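Local coordinates for topoisomerase I-like protein (Leishmania donovani, PDB 2B9S), which probably cuts and reseals one DNA strand to relieve supercoiling, as the large, DNA-gripping subunit of a heterodimeric type IB topoisomerase, at residues 254-259 against 383-388; 261-266 against 284-289; 278-283 against 303-308. All coordinates share one frame; numbering follows the deposited sequence.

Contact 1. Residues 254-259 against 383-388. With VO4 (vanadate ion), chain F; nucleotides of chain C; nucleotides of chain A.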
loop_
_atom_site.group_PDB
_atom_site.type_symbol
_atom_site.label_atom_id
_atom_site.label_comp_id
_atom_site.label_asym_id
_atom_site.label_seq_id
_atom_site.Cartn_x
_atom_site.Cartn_y
_atom_site.Cartn_z
ATOM N N ASP D 254 -26.950 -4.355 -3.792
ATOM C CA ASP D 254 -28.290 -4.175 -4.316
ATOM C C ASP D 254 -28.326 -3.813 -5.797
ATOM O O ASP D 254 -29.362 -3.986 -6.441
ATOM C CB ASP D 254 -29.050 -3.123 -3.490
ATOM C CG ASP D 254 -29.289 -3.573 -2.045
ATOM O OD1 ASP D 254 -29.757 -4.725 -1.827
ATOM O OD2 ASP D 254 -29.005 -2.765 -1.127
ATOM N N LYS D 255 -27.219 -3.312 -6.344
ATOM C CA LYS D 255 -27.175 -2.955 -7.763
ATOM C C LYS D 255 -26.536 -4.067 -8.619
ATOM O O LYS D 255 -26.612 -4.055 -9.844
ATOM C CB LYS D 255 -26.488 -1.598 -7.965
ATOM N N VAL D 256 -25.959 -5.055 -7.950
ATOM C CA VAL D 256 -25.168 -6.104 -8.589
ATOM C C VAL D 256 -25.879 -6.885 -9.702
ATOM O O VAL D 256 -25.359 -6.987 -10.815
ATOM C CB VAL D 256 -24.517 -7.021 -7.523
ATOM C CG1 VAL D 256 -24.577 -8.465 -7.908
ATOM C CG2 VAL D 256 -23.087 -6.602 -7.298
ATOM N N ASP D 257 -27.069 -7.404 -9.403
ATOM C CA ASP D 257 -27.896 -8.146 -10.359
ATOM C C ASP D 257 -28.181 -7.375 -11.664
ATOM O O ASP D 257 -28.158 -7.945 -12.753
ATOM C CB ASP D 257 -29.216 -8.539 -9.683
ATOM C CG ASP D 257 -29.123 -9.848 -8.911
ATOM O OD1 ASP D 257 -28.060 -10.157 -8.329
ATOM O OD2 ASP D 257 -30.135 -10.579 -8.887
ATOM N N ASP D 258 -28.436 -6.080 -11.532
ATOM C CA ASP D 258 -28.750 -5.205 -12.654
ATOM C C ASP D 258 -27.519 -4.901 -13.519
ATOM O O ASP D 258 -27.650 -4.522 -14.696
ATOM C CB ASP D 258 -29.340 -3.888 -12.134
ATOM C CG ASP D 258 -30.404 -4.091 -11.035
ATOM O OD1 ASP D 258 -31.564 -3.677 -11.272
ATOM O OD2 ASP D 258 -30.088 -4.636 -9.936
ATOM N N ILE D 259 -26.334 -5.044 -12.919
ATOM C CA ILE D 259 -25.058 -4.741 -13.565
ATOM C C ILE D 259 -24.676 -5.935 -14.431
ATOM O O ILE D 259 -24.178 -5.756 -15.548
ATOM C CB ILE D 259 -23.941 -4.420 -12.503
ATOM C CG1 ILE D 259 -24.047 -2.968 -12.036
ATOM C CG2 ILE D 259 -22.541 -4.682 -13.049
ATOM C CD1 ILE D 259 -23.467 -2.707 -10.681
ATOM N N LYS D 383 -12.721 -0.859 -7.686
ATOM C CA LYS D 383 -12.121 -1.326 -6.429
ATOM C C LYS D 383 -13.221 -1.739 -5.471
ATOM O O LYS D 383 -13.015 -2.586 -4.604
ATOM C CB LYS D 383 -11.167 -0.290 -5.805
ATOM C CG LYS D 383 -11.842 0.909 -5.105
ATOM C CD LYS D 383 -10.817 1.895 -4.517
ATOM C CE LYS D 383 -10.294 1.430 -3.153
ATOM N NZ LYS D 383 -11.349 1.463 -2.056
ATOM N N VAL D 384 -14.402 -1.150 -5.670
ATOM C CA VAL D 384 -15.583 -1.394 -4.828
ATOM C C VAL D 384 -16.066 -2.852 -4.914
ATOM O O VAL D 384 -16.544 -3.406 -3.914
ATOM C CB VAL D 384 -16.750 -0.376 -5.150
ATOM C CG1 VAL D 384 -17.964 -0.610 -4.242
ATOM C CG2 VAL D 384 -16.274 1.053 -5.009
ATOM N N PHE D 385 -15.932 -3.471 -6.094
ATOM C CA PHE D 385 -16.287 -4.889 -6.275
ATOM C C PHE D 385 -15.425 -5.802 -5.433
ATOM O O PHE D 385 -15.806 -6.933 -5.084
ATOM C CB PHE D 385 -16.148 -5.300 -7.740
ATOM C CG PHE D 385 -17.316 -4.905 -8.597
ATOM C CD1 PHE D 385 -17.349 -3.658 -9.210
ATOM C CD2 PHE D 385 -18.389 -5.788 -8.782
ATOM C CE1 PHE D 385 -18.436 -3.289 -10.018
ATOM C CE2 PHE D 385 -19.482 -5.437 -9.579
ATOM C CZ PHE D 385 -19.516 -4.187 -10.196
ATOM N N ARG D 386 -14.241 -5.314 -5.117
ATOM C CA ARG D 386 -13.273 -6.100 -4.388
ATOM C C ARG D 386 -13.637 -6.094 -2.890
ATOM O O ARG D 386 -13.599 -7.139 -2.225
ATOM C CB ARG D 386 -11.878 -5.529 -4.666
ATOM C CG ARG D 386 -10.792 -6.520 -4.638
ATOM C CD ARG D 386 -9.461 -5.863 -5.067
ATOM N NE ARG D 386 -8.361 -6.471 -4.337
ATOM C CZ ARG D 386 -7.799 -7.626 -4.651
ATOM N NH1 ARG D 386 -8.213 -8.316 -5.710
ATOM N NH2 ARG D 386 -6.790 -8.076 -3.927
ATOM N N THR D 387 -13.978 -4.904 -2.388
ATOM C CA THR D 387 -14.565 -4.711 -1.055
ATOM C C THR D 387 -15.879 -5.486 -0.906
ATOM O O THR D 387 -16.109 -6.142 0.117
ATOM C CB THR D 387 -14.868 -3.208 -0.783
ATOM O OG1 THR D 387 -13.707 -2.425 -1.059
ATOM C CG2 THR D 387 -15.295 -2.981 0.664
ATOM N N TYR D 388 -16.736 -5.372 -1.921
ATOM C CA TYR D 388 -17.995 -6.104 -1.989
ATOM C C TYR D 388 -17.782 -7.621 -1.941
ATOM O O TYR D 388 -18.434 -8.323 -1.164
ATOM C CB TYR D 388 -18.785 -5.707 -3.247
ATOM C CG TYR D 388 -19.870 -6.699 -3.611
ATOM C CD1 TYR D 388 -21.110 -6.686 -2.955
ATOM C CD2 TYR D 388 -19.644 -7.671 -4.588
ATOM C CE1 TYR D 388 -22.091 -7.616 -3.264
ATOM C CE2 TYR D 388 -20.616 -8.597 -4.915
ATOM C CZ TYR D 388 -21.840 -8.569 -4.255
ATOM O OH TYR D 388 -22.811 -9.495 -4.592
HETATM V V VO4 F . -5.524 -4.645 -2.183
HETATM O O1 VO4 F . -5.627 -6.374 -2.021
HETATM O O2 VO4 F . -5.779 -3.831 -3.727
ATOM P P DC C 17 -10.480 2.076 -9.131
ATOM O OP1 DC C 17 -11.681 1.607 -8.396
ATOM O OP2 DC C 17 -10.290 1.658 -10.517
ATOM O "O5'" DC C 17 -10.545 3.651 -9.088
ATOM C "C5'" DC C 17 -10.804 4.388 -7.907
ATOM C "C4'" DC C 17 -10.566 5.832 -8.280
ATOM O "O4'" DC C 17 -9.140 6.067 -8.383
ATOM C "C3'" DC C 17 -11.142 6.257 -9.633
ATOM O "O3'" DC C 17 -11.812 7.477 -9.423
ATOM C "C2'" DC C 17 -9.919 6.539 -10.492
ATOM C "C1'" DC C 17 -8.937 7.022 -9.424
ATOM N N1 DC C 17 -7.497 7.037 -9.848
ATOM C C2 DC C 17 -6.655 8.027 -9.340
ATOM O O2 DC C 17 -7.133 8.878 -8.549
ATOM N N3 DC C 17 -5.346 8.038 -9.726
ATOM C C4 DC C 17 -4.882 7.119 -10.584
ATOM N N4 DC C 17 -3.597 7.217 -10.931
ATOM C C5 DC C 17 -5.712 6.097 -11.131
ATOM C C6 DC C 17 -6.998 6.086 -10.732
ATOM P P DT A 10 -9.016 0.499 0.684
ATOM O OP1 DT A 10 -10.077 -0.170 -0.063
ATOM O OP2 DT A 10 -8.984 0.574 2.170
ATOM O "O5'" DT A 10 -7.633 -0.198 0.284
ATOM C "C5'" DT A 10 -7.420 -0.790 -1.013
ATOM C "C4'" DT A 10 -6.057 -1.439 -1.064
ATOM O "O4'" DT A 10 -5.006 -0.494 -0.756
ATOM C "C3'" DT A 10 -5.826 -2.565 -0.054
ATOM O "O3'" DT A 10 -5.259 -3.631 -0.751
ATOM C "C2'" DT A 10 -4.817 -2.049 0.964
ATOM C "C1'" DT A 10 -4.014 -1.154 0.043
ATOM N N1 DT A 10 -3.199 -0.101 0.685
ATOM C C2 DT A 10 -1.876 0.033 0.294
ATOM O O2 DT A 10 -1.340 -0.691 -0.520
ATOM N N3 DT A 10 -1.194 1.050 0.909
ATOM C C4 DT A 10 -1.691 1.935 1.863
ATOM O O4 DT A 10 -0.971 2.820 2.335
ATOM C C5 DT A 10 -3.069 1.737 2.244
ATOM C C7 DT A 10 -3.694 2.541 3.363
ATOM C C6 DT A 10 -3.763 0.750 1.633
#

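Contact 2. Residues 261-266 against 284-289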
loop_
_atom_site.group_PDB
_atom_site.type_symbol
_atom_site.label_atom_id
_atom_site.label_comp_id
_atom_site.label_asym_id
_atom_site.label_seq_id
_atom_site.Cartn_x
_atom_site.Cartn_y
_atom_site.Cartn_z
ATOM N N ALA D 261 -26.809 -8.288 -15.621
ATOM C CA ALA D 261 -27.749 -8.427 -16.712
ATOM C C ALA D 261 -27.327 -7.462 -17.806
ATOM O O ALA D 261 -27.470 -7.757 -18.994
ATOM C CB ALA D 261 -29.171 -8.118 -16.232
ATOM N N SER D 262 -26.805 -6.309 -17.398
ATOM C CA SER D 262 -26.283 -5.301 -18.329
ATOM C C SER D 262 -25.035 -5.773 -19.097
ATOM O O SER D 262 -25.006 -5.685 -20.329
ATOM C CB SER D 262 -26.012 -3.987 -17.597
ATOM O OG SER D 262 -25.714 -2.934 -18.495
ATOM N N TYR D 263 -24.023 -6.295 -18.397
ATOM C CA TYR D 263 -22.832 -6.784 -19.114
ATOM C C TYR D 263 -23.055 -8.089 -19.890
ATOM O O TYR D 263 -22.380 -8.337 -20.896
ATOM C CB TYR D 263 -21.544 -6.796 -18.267
ATOM C CG TYR D 263 -21.400 -7.812 -17.129
ATOM C CD1 TYR D 263 -21.325 -9.184 -17.376
ATOM C CD2 TYR D 263 -21.253 -7.378 -15.805
ATOM C CE1 TYR D 263 -21.164 -10.090 -16.327
ATOM C CE2 TYR D 263 -21.067 -8.272 -14.758
ATOM C CZ TYR D 263 -21.023 -9.618 -15.020
ATOM O OH TYR D 263 -20.848 -10.492 -13.969
ATOM N N MET D 264 -24.018 -8.895 -19.450
ATOM C CA MET D 264 -24.379 -10.104 -20.202
ATOM C C MET D 264 -25.064 -9.827 -21.552
ATOM O O MET D 264 -24.963 -10.626 -22.482
ATOM C CB MET D 264 -25.189 -11.072 -19.344
ATOM C CG MET D 264 -24.323 -12.044 -18.575
ATOM S SD MET D 264 -25.318 -12.958 -17.404
ATOM C CE MET D 264 -24.637 -12.406 -15.830
ATOM N N GLU D 265 -25.758 -8.696 -21.641
ATOM C CA GLU D 265 -26.275 -8.196 -22.903
ATOM C C GLU D 265 -25.143 -7.631 -23.780
ATOM O O GLU D 265 -25.205 -7.730 -25.017
ATOM C CB GLU D 265 -27.366 -7.143 -22.659
ATOM N N ASP D 266 -24.117 -7.053 -23.142
ATOM C CA ASP D 266 -22.943 -6.511 -23.838
ATOM C C ASP D 266 -22.020 -7.596 -24.403
ATOM O O ASP D 266 -21.231 -7.322 -25.310
ATOM C CB ASP D 266 -22.113 -5.616 -22.921
ATOM C CG ASP D 266 -22.840 -4.374 -22.484
ATOM O OD1 ASP D 266 -23.790 -3.933 -23.172
ATOM O OD2 ASP D 266 -22.436 -3.822 -21.437
ATOM N N ILE D 284 -13.747 -8.615 -13.025
ATOM C CA ILE D 284 -13.673 -7.790 -11.813
ATOM C C ILE D 284 -14.769 -8.187 -10.808
ATOM O O ILE D 284 -14.514 -8.294 -9.595
ATOM C CB ILE D 284 -13.748 -6.277 -12.160
ATOM C CG1 ILE D 284 -12.486 -5.841 -12.924
ATOM C CG2 ILE D 284 -13.976 -5.429 -10.919
ATOM C CD1 ILE D 284 -12.556 -4.453 -13.533
ATOM N N ASP D 285 -15.973 -8.421 -11.329
ATOM C CA ASP D 285 -17.091 -8.928 -10.538
ATOM C C ASP D 285 -16.839 -10.333 -9.982
ATOM O O ASP D 285 -16.847 -10.519 -8.759
ATOM C CB ASP D 285 -18.384 -8.900 -11.364
ATOM C CG ASP D 285 -19.575 -9.545 -10.647
ATOM O OD1 ASP D 285 -19.507 -9.820 -9.431
ATOM O OD2 ASP D 285 -20.593 -9.774 -11.321
ATOM N N ARG D 286 -16.607 -11.311 -10.865
ATOM C CA ARG D 286 -16.625 -12.720 -10.441
ATOM C C ARG D 286 -15.335 -13.173 -9.782
ATOM O O ARG D 286 -15.363 -14.027 -8.892
ATOM C CB ARG D 286 -17.000 -13.680 -11.595
ATOM C CG ARG D 286 -18.323 -13.419 -12.319
ATOM C CD ARG D 286 -19.446 -12.862 -11.431
ATOM N NE ARG D 286 -19.948 -13.783 -10.409
ATOM C CZ ARG D 286 -21.227 -14.139 -10.259
ATOM N NH1 ARG D 286 -22.179 -13.667 -11.065
ATOM N NH2 ARG D 286 -21.561 -14.976 -9.288
ATOM N N LEU D 287 -14.216 -12.591 -10.216
ATOM C CA LEU D 287 -12.879 -12.970 -9.749
ATOM C C LEU D 287 -12.194 -11.936 -8.851
ATOM O O LEU D 287 -11.081 -12.183 -8.378
ATOM C CB LEU D 287 -11.955 -13.263 -10.948
ATOM C CG LEU D 287 -12.272 -14.396 -11.919
ATOM C CD1 LEU D 287 -11.165 -14.473 -12.922
ATOM C CD2 LEU D 287 -12.427 -15.714 -11.167
ATOM N N ALA D 288 -12.849 -10.793 -8.645
ATOM C CA ALA D 288 -12.321 -9.645 -7.878
ATOM C C ALA D 288 -10.905 -9.185 -8.281
ATOM O O ALA D 288 -10.077 -8.909 -7.419
ATOM C CB ALA D 288 -12.435 -9.885 -6.330
ATOM N N LEU D 289 -10.628 -9.110 -9.584
ATOM C CA LEU D 289 -9.345 -8.557 -10.052
ATOM C C LEU D 289 -9.278 -7.045 -9.815
ATOM O O LEU D 289 -10.306 -6.334 -9.865
ATOM C CB LEU D 289 -9.110 -8.841 -11.555
ATOM C CG LEU D 289 -9.172 -10.281 -12.098
ATOM C CD1 LEU D 289 -8.589 -10.369 -13.540
ATOM C CD2 LEU D 289 -8.508 -11.299 -11.184
HETATM O O HOH W 1 -21.856 -13.478 -14.129
#

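Contact 3. Residues 278-283 against 303-308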
loop_
_atom_site.group_PDB
_atom_site.type_symbol
_atom_site.label_atom_id
_atom_site.label_comp_id
_atom_site.label_asym_id
_atom_site.label_seq_id
_atom_site.Cartn_x
_atom_site.Cartn_y
_atom_site.Cartn_z
ATOM N N ALA D 278 -17.372 -5.549 -21.180
ATOM C CA ALA D 278 -18.202 -6.609 -20.563
ATOM C C ALA D 278 -17.414 -7.756 -19.928
ATOM O O ALA D 278 -17.730 -8.199 -18.823
ATOM C CB ALA D 278 -19.190 -7.166 -21.599
ATOM N N VAL D 279 -16.407 -8.262 -20.636
ATOM C CA VAL D 279 -15.563 -9.346 -20.106
ATOM C C VAL D 279 -14.705 -8.844 -18.931
ATOM O O VAL D 279 -14.469 -9.574 -17.955
ATOM C CB VAL D 279 -14.715 -10.000 -21.239
ATOM C CG1 VAL D 279 -13.795 -11.085 -20.718
ATOM C CG2 VAL D 279 -15.645 -10.577 -22.325
ATOM N N ALA D 280 -14.268 -7.584 -19.014
ATOM C CA ALA D 280 -13.454 -6.989 -17.955
ATOM C C ALA D 280 -14.285 -6.836 -16.699
ATOM O O ALA D 280 -13.839 -7.211 -15.600
ATOM C CB ALA D 280 -12.862 -5.656 -18.392
ATOM N N MET D 281 -15.504 -6.314 -16.843
ATOM C CA MET D 281 -16.357 -6.197 -15.665
ATOM C C MET D 281 -16.857 -7.550 -15.130
ATOM O O MET D 281 -17.045 -7.714 -13.933
ATOM C CB MET D 281 -17.423 -5.083 -15.791
ATOM C CG MET D 281 -18.398 -5.163 -16.903
ATOM S SD MET D 281 -19.153 -3.535 -17.200
ATOM C CE MET D 281 -20.577 -3.608 -16.108
ATOM N N TYR D 282 -16.979 -8.537 -16.011
ATOM C CA TYR D 282 -17.203 -9.917 -15.608
ATOM C C TYR D 282 -16.064 -10.479 -14.736
ATOM O O TYR D 282 -16.327 -11.154 -13.725
ATOM C CB TYR D 282 -17.390 -10.786 -16.852
ATOM C CG TYR D 282 -17.435 -12.275 -16.587
ATOM C CD1 TYR D 282 -18.610 -12.894 -16.140
ATOM C CD2 TYR D 282 -16.309 -13.072 -16.802
ATOM C CE1 TYR D 282 -18.657 -14.265 -15.898
ATOM C CE2 TYR D 282 -16.339 -14.440 -16.562
ATOM C CZ TYR D 282 -17.524 -15.038 -16.114
ATOM O OH TYR D 282 -17.563 -16.402 -15.882
ATOM N N PHE D 283 -14.810 -10.236 -15.151
ATOM C CA PHE D 283 -13.634 -10.636 -14.376
ATOM C C PHE D 283 -13.542 -9.929 -13.031
ATOM O O PHE D 283 -13.259 -10.566 -12.034
ATOM C CB PHE D 283 -12.322 -10.402 -15.139
ATOM C CG PHE D 283 -12.071 -11.379 -16.254
ATOM C CD1 PHE D 283 -12.805 -12.560 -16.363
ATOM C CD2 PHE D 283 -11.069 -11.130 -17.179
ATOM C CE1 PHE D 283 -12.579 -13.457 -17.400
ATOM C CE2 PHE D 283 -10.815 -12.025 -18.206
ATOM C CZ PHE D 283 -11.581 -13.198 -18.316
ATOM N N VAL D 303 0.368 -6.488 -13.820
ATOM C CA VAL D 303 -0.883 -6.243 -14.520
ATOM C C VAL D 303 -2.072 -6.440 -13.602
ATOM O O VAL D 303 -1.970 -7.077 -12.551
ATOM C CB VAL D 303 -1.013 -7.151 -15.791
ATOM C CG1 VAL D 303 0.171 -6.901 -16.756
ATOM C CG2 VAL D 303 -1.091 -8.633 -15.399
ATOM N N GLY D 304 -3.188 -5.851 -13.994
ATOM C CA GLY D 304 -4.489 -6.206 -13.440
ATOM C C GLY D 304 -5.407 -6.394 -14.630
ATOM O O GLY D 304 -4.947 -6.607 -15.749
ATOM N N CYS D 305 -6.704 -6.273 -14.404
ATOM C CA CYS D 305 -7.684 -6.653 -15.414
ATOM C C CYS D 305 -7.459 -6.025 -16.814
ATOM O O CYS D 305 -7.187 -6.737 -17.774
ATOM C CB CYS D 305 -9.096 -6.384 -14.891
ATOM S SG CYS D 305 -10.313 -7.032 -16.002
ATOM N N CYS D 306 -7.543 -4.698 -16.900
ATOM C CA CYS D 306 -7.478 -3.975 -18.162
ATOM C C CYS D 306 -6.127 -4.088 -18.877
ATOM O O CYS D 306 -6.040 -3.788 -20.076
ATOM C CB CYS D 306 -7.856 -2.497 -17.967
ATOM S SG CYS D 306 -9.563 -2.191 -17.343
ATOM N N SER D 307 -5.090 -4.533 -18.164
ATOM C CA SER D 307 -3.750 -4.660 -18.759
ATOM C C SER D 307 -3.271 -6.121 -18.990
ATOM O O SER D 307 -2.106 -6.363 -19.336
ATOM C CB SER D 307 -2.728 -3.831 -17.960
ATOM O OG SER D 307 -2.672 -4.243 -16.615
ATOM N N LEU D 308 -4.159 -7.097 -18.802
ATOM C CA LEU D 308 -3.804 -8.491 -19.107
ATOM C C LEU D 308 -3.372 -8.626 -20.568
ATOM O O LEU D 308 -3.950 -8.018 -21.451
ATOM C CB LEU D 308 -4.943 -9.463 -18.801
ATOM C CG LEU D 308 -5.416 -9.572 -17.350
ATOM C CD1 LEU D 308 -6.814 -10.197 -17.303
ATOM C CD2 LEU D 308 -4.400 -10.325 -16.448
#

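Contact 1. Residues 254-259 against 383-388
Behind the vanadate site of the catalytic core, Val256 and Ile259 pack against Phe385 and Tyr388, which lie on the turn of helix that also bears the ligand-binding Arg386. Val256 CG2 sits over one face of the Tyr388 ring, displaced toward its rim and 3.8 Å from Tyr388 CZ, a CH-pi contact. The tyrosine reaches the valine because its CG stands anti to the backbone N (chi1 162°). Ile259 CG2 meets Phe385 at the ring edge instead, 4.2 Å from Phe385 CZ. No hydrogen bond joins the segments.

The far side of 383-388 is polar. Arg386 NH2 gives VO4 O1 a nearly straight bond of 2.8 Å (167° at the hydrogen), with the oxygen in the guanidinium plane. Lys383 reaches phosphates of two DNA chains: Lys383 N bonds DC17 OP1 of chain C at 2.8 Å, and Lys383 NZ bonds DT10 OP1 of chain A at 2.9 Å. Vanadium binds DT10 O3' of chain A at 1.8 Å. Arg386 NE also bonds Tyr22 OH of the partner subunit.

Helix 384-400 thus lies between DNA and helix 236-266 (segment axes 12.5 Å apart at closest, N-to-C directions 119° apart), while helix 272-287 touches Ile259 and Phe385.

Contact 2. Residues 261-266 against 284-289
Tyr263 OH donates a hydrogen bond of 2.8 Å to Asp285 OD2, the one direct polar link between 261-266 and 284-289. The carboxylate oxygen lies in the plane of the phenol ring, at its edge. Seen from the aspartate, the hydroxyl comes in on the anti side of OD2 and 25° out of the carboxylate plane. The two planes are turned 71° against each other, and the contact is made at the ring edge by the hydroxyl. Beside it, Arg286 brings CD to 3.7 Å from Tyr263 OH.

A water adds a second, looser link: it donates to Tyr263 OH at 3.2 Å and accepts a weak bond from Arg286 NH1. The hydroxyl therefore serves as donor to the carboxylate and as acceptor from the water.

In the next shell, Arg260 NE makes a salt bridge to the same Asp285 OD2, which should help keep the carboxylate ionised and a strong acceptor. Tyr263 can span the gap because its CG lies between the backbone N and the carbonyl carbon (chi1 70°), sending the ring toward the other helix.

The contact ties the end of helix 236-266 to the end of helix 272-287, the helix that follows it. The Tyr263 ring rests on Met281 and Tyr282 of the latter, and Asp285 O bonds Asn389 ND2 on helix 384-400.

Contact 3. Residues 278-283 against 303-308
Cys305 extends SG anti to its own backbone N (chi1 -172°), and this carries the sulfur onto Ala280 and Phe283 of helix 272-287. On the helix side, Phe283 holds CG beside its backbone N, and the small second torsion (chi2 -14°) turns the ring so that the cysteine sulfur comes near its plane, at an edge.

The sulfur is the centre of the contact. Cys305 SG comes to 3.6 Å from Ala280 O, at the backbone of the helix. Cys305 SG also lies 3.8 Å from Ala280 CB. On the phenylalanine, Phe283 CB is the closest atom to Cys305 SG, at 4.0 Å. On the ring itself, Leu308 CD1 approaches obliquely and reaches 4.4 Å from Phe283 CD2. Val279 O lies over one face of that ring, within the same helix.

The loop is held in shape by its own turns. Ser307 N bonds Gly304 O and Leu308 N bonds Cys305 O, each at 3.2 Å. Ser307 OG folds back to accept from Gly304 N at 3.1 Å, with an angle of 157° at the hydrogen. Backbone bonds of Cys305 with Arg290 and of Cys306 with Val291 join the loop to the backbone of the vanadate-binding Arg290 and its neighbour. An edge-to-face pairing of Phe283 with Phe323 extends the apolar packing into strand 320-326.

All four touching residues are buried and no hydrogen bond joins the two segments. The chemistry is mainly that of an apolar core: the thiol probably contributes chiefly by shape and dispersion, although its closest neighbour is the carbonyl oxygen of Ala280, while the hydrogen bonds within 303-308 set the form of the loop.

All three contacts lie in the catalytic core and are mostly buried, but Arg286 gives contact 2 an exposed margin that the others lack. Contacts 1 and 2 share helix 236-266, and contacts 2 and 3 share helix 272-287. Direct touches join them: Phe385 packs on Ile284 and Asp285, Asp266 on Ala278, and Ile259 on Met281. Contacts 1 and 3 are apolar between their segments, through aromatic rings with aliphatic groups in one and a thiol in the other. Contact 2 is polar, with a carboxylate and a water. Only contact 1 supplies a residue of the vanadate pocket, and Ala288 of contact 2 weakly accepts from that residue, Arg386.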